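Local coordinates for DNA mismatch repair protein MUTS (Thermus aquaticus, PDB 1EWQ), which recognises mismatched and unpaired bases in duplex DNA and starts their repair, coupling this sensing to a weak ATPase activity, at the interface of chains A and B. Coordinates in Å, arbitrary orientation; residue numbers count along the deposited sequence, not the author numbering. Chains: chain A/B, DNA mismatch repair protein MUTS.

The interface of chains A and B. Residues chain A 745-748, 751; chain B 647, 650-651.
B:Lys651 reaches across the two-fold dimer interface to A:Gly746, joining the ABC-type ATPase domains (MutS domain V) of the two MutS subunits. The lysine comes from near the end of helix 638-652; its partner lies in the short turn between helices 738-744 and 749-762. With CG anti to its own carbonyl carbon (chi1 -65°) and the chain fully extended beyond, the lysine reaches across to the turn and brings NZ of B:Lys651 to 2.8 Å from the backbone O of A:Gly746. This hydrogen bond lies in the carbonyl plane, on a lone pair, with a C=O...N angle of 142°. On the way the aliphatic stem slants across the ring of A:Pro748, CE of B:Lys651 standing 3.9 Å from the proline CG. A methionine here would probably leave the A:Gly746 carbonyl without its mate from chain B. One helical turn back, CB of B:Ala647 lies against the same carbonyl, 3.5 Å from O of A:Gly746. B:Leu650 works the other flank through one methyl, CD1, which presses on CD2 of A:Leu747 at 3.4 Å, a tight fit, as the two side chains pass at a slant. CD1 of B:Leu650 also sits 3.9 Å from CD of A:Pro748. From helix 749-762, A:Val751 meets B:Leu650 tip to tip, its CG2 4.0 Å from the leucine CD1.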
# COMPACT_ATOMS: atom_id res chain seq x y z
N ALA A 745 2.92 17.20 -32.16
CA ALA A 745 2.92 17.50 -30.73
C ALA A 745 2.50 18.95 -30.45
O ALA A 745 2.37 19.35 -29.29
CB ALA A 745 4.32 17.25 -30.16
N GLY A 746 2.29 19.73 -31.50
CA GLY A 746 1.87 21.10 -31.31
C GLY A 746 2.92 22.19 -31.47
O GLY A 746 2.64 23.34 -31.18
N LEU A 747 4.13 21.84 -31.90
CA LEU A 747 5.16 22.85 -32.12
C LEU A 747 4.56 23.87 -33.09
O LEU A 747 3.93 23.49 -34.07
CB LEU A 747 6.43 22.26 -32.74
CG LEU A 747 7.70 22.06 -31.91
CD1 LEU A 747 8.86 21.83 -32.85
CD2 LEU A 747 8.00 23.27 -31.05
N PRO A 748 4.75 25.16 -32.82
CA PRO A 748 4.19 26.18 -33.73
C PRO A 748 4.65 25.96 -35.18
O PRO A 748 5.77 25.52 -35.42
CB PRO A 748 4.72 27.49 -33.14
CG PRO A 748 4.81 27.18 -31.67
CD PRO A 748 5.40 25.78 -31.66
N VAL A 751 8.08 27.41 -36.38
CA VAL A 751 9.22 26.70 -35.80
C VAL A 751 9.41 25.37 -36.54
O VAL A 751 10.52 24.95 -36.84
CB VAL A 751 9.02 26.46 -34.29
CG1 VAL A 751 10.22 25.70 -33.71
CG2 VAL A 751 8.84 27.79 -33.57
N ALA B 647 6.19 22.83 -26.87
CA ALA B 647 5.15 23.61 -27.53
C ALA B 647 4.54 24.62 -26.56
O ALA B 647 4.42 25.80 -26.88
CB ALA B 647 4.07 22.68 -28.09
N LEU B 650 7.00 27.51 -25.84
CA LEU B 650 7.07 28.43 -26.97
C LEU B 650 5.81 29.29 -27.07
O LEU B 650 5.88 30.45 -27.43
CB LEU B 650 7.29 27.65 -28.28
CG LEU B 650 8.72 27.13 -28.51
CD1 LEU B 650 8.81 26.39 -29.82
CD2 LEU B 650 9.68 28.31 -28.49
N LYS B 651 4.66 28.72 -26.72
CA LYS B 651 3.41 29.46 -26.78
C LYS B 651 3.13 30.36 -25.57
O LYS B 651 2.39 31.34 -25.69
CB LYS B 651 2.25 28.49 -27.01
CG LYS B 651 2.35 27.79 -28.38
CD LYS B 651 1.25 26.76 -28.63
CE LYS B 651 1.53 26.00 -29.93
NZ LYS B 651 0.50 24.95 -30.25